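Local coordinates for hydrolase, alpha/beta hydrolase FOLD family (Staphylococcus aureus, PDB 2XMZ), which probably catalyses, as MenH, the formation of 2-succinyl-6-hydroxy-2,4-cyclohexadiene-1-carboxylate in menaquinone biosynthesis, at residues F8-L19 / I36-T47. Numbering follows the deposited sequence.
Sequences FYEANVETNQVL and IEKFTDNYHVIT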
loop_
_atom_site.group_PDB
_atom_site.type_symbol
_atom_site.label_atom_id
_atom_site.label_comp_id
_atom_site.label_asym_id
_atom_site.label_seq_id
_atom_site.Cartn_x
_atom_site.Cartn_y
_atom_site.Cartn_z
ATOM N N PHE A 8 -14.567 6.198 -6.381
ATOM C CA PHE A 8 -14.728 7.392 -5.563
ATOM C C PHE A 8 -16.000 7.209 -4.769
ATOM O O PHE A 8 -17.068 6.884 -5.329
ATOM C CB PHE A 8 -14.844 8.651 -6.438
ATOM C CG PHE A 8 -14.915 9.926 -5.655
ATOM C CD1 PHE A 8 -13.760 10.652 -5.391
ATOM C CD2 PHE A 8 -16.133 10.400 -5.171
ATOM C CE1 PHE A 8 -13.807 11.834 -4.664
ATOM C CE2 PHE A 8 -16.191 11.592 -4.429
ATOM C CZ PHE A 8 -15.030 12.305 -4.182
ATOM N N TYR A 9 -15.872 7.410 -3.468
ATOM C CA TYR A 9 -16.975 7.300 -2.539
ATOM C C TYR A 9 -17.211 8.681 -1.953
ATOM O O TYR A 9 -16.377 9.186 -1.200
ATOM C CB TYR A 9 -16.634 6.286 -1.438
ATOM C CG TYR A 9 -16.319 4.901 -1.970
ATOM C CD1 TYR A 9 -17.338 3.944 -2.122
ATOM C CD2 TYR A 9 -15.013 4.543 -2.326
ATOM C CE1 TYR A 9 -17.061 2.678 -2.603
ATOM C CE2 TYR A 9 -14.724 3.261 -2.826
ATOM C CZ TYR A 9 -15.758 2.342 -2.951
ATOM O OH TYR A 9 -15.504 1.080 -3.419
ATOM N N GLU A 10 -18.330 9.299 -2.329
ATOM C CA GLU A 10 -18.688 10.617 -1.824
ATOM C C GLU A 10 -18.879 10.581 -0.308
ATOM O O GLU A 10 -19.568 9.703 0.217
ATOM C CB GLU A 10 -19.992 11.112 -2.473
ATOM C CG GLU A 10 -19.828 11.999 -3.712
ATOM C CD GLU A 10 -19.494 13.477 -3.398
ATOM O OE1 GLU A 10 -20.291 14.172 -2.711
ATOM O OE2 GLU A 10 -18.433 13.950 -3.871
ATOM N N ALA A 11 -18.263 11.532 0.386
ATOM C CA ALA A 11 -18.533 11.749 1.811
ATOM C C ALA A 11 -20.017 12.044 2.100
ATOM O O ALA A 11 -20.717 12.652 1.286
ATOM C CB ALA A 11 -17.666 12.877 2.353
ATOM N N ASN A 12 -20.475 11.629 3.281
ATOM C CA ASN A 12 -21.859 11.813 3.662
ATOM C C ASN A 12 -22.124 13.280 3.935
ATOM O O ASN A 12 -23.262 13.714 3.929
ATOM C CB ASN A 12 -22.217 10.950 4.871
ATOM C CG ASN A 12 -22.162 9.463 4.562
ATOM O OD1 ASN A 12 -22.215 9.042 3.394
ATOM N ND2 ASN A 12 -22.059 8.654 5.612
ATOM N N VAL A 13 -21.045 14.037 4.131
ATOM C CA VAL A 13 -21.132 15.471 4.401
ATOM C C VAL A 13 -20.235 16.258 3.436
ATOM O O VAL A 13 -19.405 15.668 2.750
ATOM C CB VAL A 13 -20.786 15.794 5.890
ATOM C CG1 VAL A 13 -21.799 15.131 6.836
ATOM C CG2 VAL A 13 -19.345 15.380 6.229
ATOM N N GLU A 14 -20.421 17.575 3.363
ATOM C CA GLU A 14 -19.499 18.436 2.607
ATOM C C GLU A 14 -18.128 18.415 3.237
ATOM O O GLU A 14 -17.977 18.582 4.447
ATOM C CB GLU A 14 -19.959 19.896 2.559
ATOM C CG GLU A 14 -21.190 20.146 1.696
ATOM C CD GLU A 14 -20.948 19.964 0.193
ATOM O OE1 GLU A 14 -21.961 19.701 -0.548
ATOM O OE2 GLU A 14 -19.759 20.084 -0.246
ATOM N N THR A 15 -17.113 18.232 2.410
ATOM C CA THR A 15 -15.764 18.255 2.931
ATOM C C THR A 15 -14.744 18.441 1.822
ATOM O O THR A 15 -14.961 18.032 0.678
ATOM C CB THR A 15 -15.452 16.978 3.758
ATOM O OG1 THR A 15 -14.098 17.032 4.205
ATOM C CG2 THR A 15 -15.669 15.698 2.924
ATOM N N ASN A 16 -13.625 19.059 2.175
ATOM C CA ASN A 16 -12.516 19.189 1.244
ATOM C C ASN A 16 -11.460 18.120 1.391
ATOM O O ASN A 16 -10.413 18.195 0.746
ATOM C CB ASN A 16 -11.886 20.577 1.339
ATOM C CG ASN A 16 -12.076 21.375 0.064
ATOM O OD1 ASN A 16 -13.186 21.861 -0.241
ATOM N ND2 ASN A 16 -10.996 21.499 -0.710
ATOM N N GLN A 17 -11.740 17.131 2.242
ATOM C CA GLN A 17 -10.795 16.074 2.567
ATOM C C GLN A 17 -11.047 14.830 1.712
ATOM O O GLN A 17 -12.178 14.329 1.627
ATOM C CB GLN A 17 -10.818 15.730 4.068
ATOM C CG GLN A 17 -10.552 16.906 5.026
ATOM C CD GLN A 17 -9.108 17.392 5.033
ATOM O OE1 GLN A 17 -8.849 18.584 4.859
ATOM N NE2 GLN A 17 -8.169 16.482 5.260
ATOM N N VAL A 18 -9.994 14.358 1.049
ATOM C CA VAL A 18 -10.096 13.142 0.260
ATOM C C VAL A 18 -9.017 12.184 0.741
ATOM O O VAL A 18 -7.845 12.559 0.822
ATOM C CB VAL A 18 -9.960 13.418 -1.251
ATOM C CG1 VAL A 18 -10.132 12.120 -2.055
ATOM C CG2 VAL A 18 -10.983 14.437 -1.694
ATOM N N LEU A 19 -9.425 10.972 1.106
ATOM C CA LEU A 19 -8.498 9.946 1.569
ATOM C C LEU A 19 -8.361 8.887 0.474
ATOM O O LEU A 19 -9.358 8.294 0.057
ATOM C CB LEU A 19 -9.014 9.343 2.889
ATOM C CG LEU A 19 -8.288 8.161 3.535
ATOM C CD1 LEU A 19 -6.827 8.445 3.865
ATOM C CD2 LEU A 19 -9.039 7.717 4.799
ATOM N N ILE A 36 -14.317 1.643 4.308
ATOM C CA ILE A 36 -14.789 2.790 3.538
ATOM C C ILE A 36 -15.828 3.605 4.313
ATOM O O ILE A 36 -15.675 4.823 4.451
ATOM C CB ILE A 36 -15.381 2.348 2.162
ATOM C CG1 ILE A 36 -14.344 1.582 1.325
ATOM C CG2 ILE A 36 -15.979 3.526 1.389
ATOM C CD1 ILE A 36 -12.954 2.146 1.322
ATOM N N GLU A 37 -16.858 2.928 4.820
ATOM C CA GLU A 37 -17.951 3.589 5.543
ATOM C C GLU A 37 -17.489 4.281 6.820
ATOM O O GLU A 37 -18.060 5.294 7.211
ATOM C CB GLU A 37 -19.081 2.614 5.840
ATOM C CG GLU A 37 -19.903 2.287 4.618
ATOM C CD GLU A 37 -21.275 1.758 4.962
ATOM O OE1 GLU A 37 -22.047 2.474 5.641
ATOM O OE2 GLU A 37 -21.593 0.624 4.546
ATOM N N LYS A 38 -16.444 3.756 7.448
ATOM C CA LYS A 38 -15.898 4.391 8.647
ATOM C C LYS A 38 -15.299 5.763 8.301
ATOM O O LYS A 38 -15.259 6.648 9.146
ATOM C CB LYS A 38 -14.851 3.501 9.347
ATOM C CG LYS A 38 -15.250 2.023 9.472
ATOM C CD LYS A 38 -16.224 1.769 10.613
ATOM C CE LYS A 38 -16.901 0.412 10.446
ATOM N NZ LYS A 38 -15.971 -0.607 9.868
ATOM N N PHE A 39 -14.863 5.944 7.053
ATOM C CA PHE A 39 -14.279 7.227 6.638
ATOM C C PHE A 39 -15.227 8.168 5.893
ATOM O O PHE A 39 -15.152 9.382 6.087
ATOM C CB PHE A 39 -12.943 7.023 5.913
ATOM C CG PHE A 39 -11.926 6.288 6.754
ATOM C CD1 PHE A 39 -11.231 6.949 7.759
ATOM C CD2 PHE A 39 -11.719 4.931 6.586
ATOM C CE1 PHE A 39 -10.331 6.272 8.572
ATOM C CE2 PHE A 39 -10.798 4.238 7.383
ATOM C CZ PHE A 39 -10.111 4.916 8.388
ATOM N N THR A 40 -16.143 7.625 5.093
ATOM C CA THR A 40 -17.075 8.459 4.324
ATOM C C THR A 40 -18.019 9.309 5.202
ATOM O O THR A 40 -18.600 10.287 4.736
ATOM C CB THR A 40 -17.878 7.647 3.291
ATOM O OG1 THR A 40 -18.560 6.572 3.949
ATOM C CG2 THR A 40 -16.934 7.083 2.208
ATOM N N ASP A 41 -18.148 8.938 6.472
ATOM C CA ASP A 41 -18.843 9.764 7.456
ATOM C C ASP A 41 -18.358 11.222 7.417
ATOM O O ASP A 41 -19.157 12.149 7.554
ATOM C CB ASP A 41 -18.637 9.199 8.870
ATOM C CG ASP A 41 -19.566 8.031 9.198
ATOM O OD1 ASP A 41 -20.420 7.634 8.358
ATOM O OD2 ASP A 41 -19.427 7.508 10.331
ATOM N N ASN A 42 -17.052 11.406 7.230
ATOM C CA ASN A 42 -16.414 12.727 7.286
ATOM C C ASN A 42 -15.441 13.019 6.141
ATOM O O ASN A 42 -14.940 14.135 6.024
ATOM C CB ASN A 42 -15.657 12.890 8.615
ATOM C CG ASN A 42 -16.580 12.890 9.832
ATOM O OD1 ASN A 42 -16.550 11.959 10.642
ATOM N ND2 ASN A 42 -17.397 13.937 9.969
ATOM N N TYR A 43 -15.140 12.011 5.323
ATOM C CA TYR A 43 -14.095 12.136 4.298
ATOM C C TYR A 43 -14.543 11.536 2.966
ATOM O O TYR A 43 -15.191 10.493 2.938
ATOM C CB TYR A 43 -12.770 11.470 4.775
ATOM C CG TYR A 43 -12.308 11.960 6.141
ATOM C CD1 TYR A 43 -11.490 13.077 6.265
ATOM C CD2 TYR A 43 -12.724 11.324 7.315
ATOM C CE1 TYR A 43 -11.094 13.553 7.529
ATOM C CE2 TYR A 43 -12.323 11.780 8.571
ATOM C CZ TYR A 43 -11.512 12.897 8.673
ATOM O OH TYR A 43 -11.134 13.343 9.921
ATOM N N HIS A 44 -14.211 12.207 1.866
ATOM C CA HIS A 44 -14.299 11.574 0.553
ATOM C C HIS A 44 -13.258 10.464 0.519
ATOM O O HIS A 44 -12.160 10.620 1.054
ATOM C CB HIS A 44 -14.018 12.562 -0.573
ATOM C CG HIS A 44 -14.994 13.695 -0.639
ATOM N ND1 HIS A 44 -16.322 13.517 -0.947
ATOM C CD2 HIS A 44 -14.820 15.027 -0.455
ATOM C CE1 HIS A 44 -16.931 14.692 -0.945
ATOM N NE2 HIS A 44 -16.041 15.624 -0.652
ATOM N N VAL A 45 -13.607 9.346 -0.100
ATOM C CA VAL A 45 -12.666 8.216 -0.172
ATOM C C VAL A 45 -12.480 7.783 -1.611
ATOM O O VAL A 45 -13.456 7.626 -2.346
ATOM C CB VAL A 45 -13.111 6.988 0.694
ATOM C CG1 VAL A 45 -12.187 5.777 0.433
ATOM C CG2 VAL A 45 -13.155 7.339 2.191
ATOM N N ILE A 46 -11.216 7.583 -1.990
ATOM C CA ILE A 46 -10.862 7.000 -3.266
ATOM C C ILE A 46 -10.058 5.732 -3.009
ATOM O O ILE A 46 -9.182 5.688 -2.149
ATOM C CB ILE A 46 -9.998 7.950 -4.134
ATOM C CG1 ILE A 46 -10.799 9.194 -4.512
ATOM C CG2 ILE A 46 -9.505 7.241 -5.414
ATOM C CD1 ILE A 46 -9.939 10.309 -5.105
ATOM N N THR A 47 -10.370 4.688 -3.761
ATOM C CA THR A 47 -9.524 3.518 -3.754
ATOM C C THR A 47 -9.006 3.399 -5.159
ATOM O O THR A 47 -9.740 3.693 -6.108
ATOM C CB THR A 47 -10.290 2.246 -3.349
ATOM O OG1 THR A 47 -11.368 2.027 -4.248
ATOM C CG2 THR A 47 -10.811 2.349 -1.898
HETATM O O HOH W 1 -13.209 0.098 -3.577
HETATM O O HOH W 2 -20.198 6.331 6.090
HETATM O O HOH W 3 -17.950 17.966 -0.379
#
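Tyr-9 and Val-45 pair antiparallel, while Leu-19 and Val-45 pair in parallel, which sets strand 44-48 between strands 6-9 and 17-22 at one margin of the alpha/beta-hydrolase sheet. Strand 17-22, helix 36-40 and strand 44-48 form a beta-alpha-beta unit, and the connection 10-16 folds around the start of strand 44-48. Backbone bonds run to both neighbours: Tyr-9 N gives to Val-45 O at 2.7 Å and Tyr-9 O takes the Val-45 N-H, whereas His-44 O and Leu-19 O accept from Leu-19 N and Ile-46 N. Beyond the strands, Asn-12 N gives a bond to Thr-40 O, which joins the connection to segment 36-47 ahead of strand 44-48.

The buried His-44 ring packs against the connection 10-16. The methyls Ala-11 CB and Thr-15 CG2 make CH-pi contacts over the same face of the ring, at 3.9 and 3.8 Å from the centroid, and the Phe-8 ring meets it obliquely, with planes 32° apart. The imidazole NE2 gives a weak bond to Thr-15 O, bent to 123°, and also meets a water that accepts from Thr-15 N. With chi1 at 178°, Thr-15 directs OG1 to the Gln-17 N-H, which closes an ST turn and leaves CG2 to lie over the His-44 ring.

Apolar packing lies on both faces of the sheet. Beside His-44, Ile-46 CG1 abuts Phe-8 CD1 and its CD1 meets Val-18 CG1; Tyr-80 adds a ring against Phe-8. On the face of Tyr-9, Val-45 and Leu-19, Ile-36 CG2 sits over the Tyr-9 ring, and Leu-19 CD2 over that of Phe-39, which also touches helix 252-266. At the far end of the Tyr-9 ring, one water bridges Tyr-9 OH, at 2.5 Å, and Thr-47 OG1, at 2.7 Å.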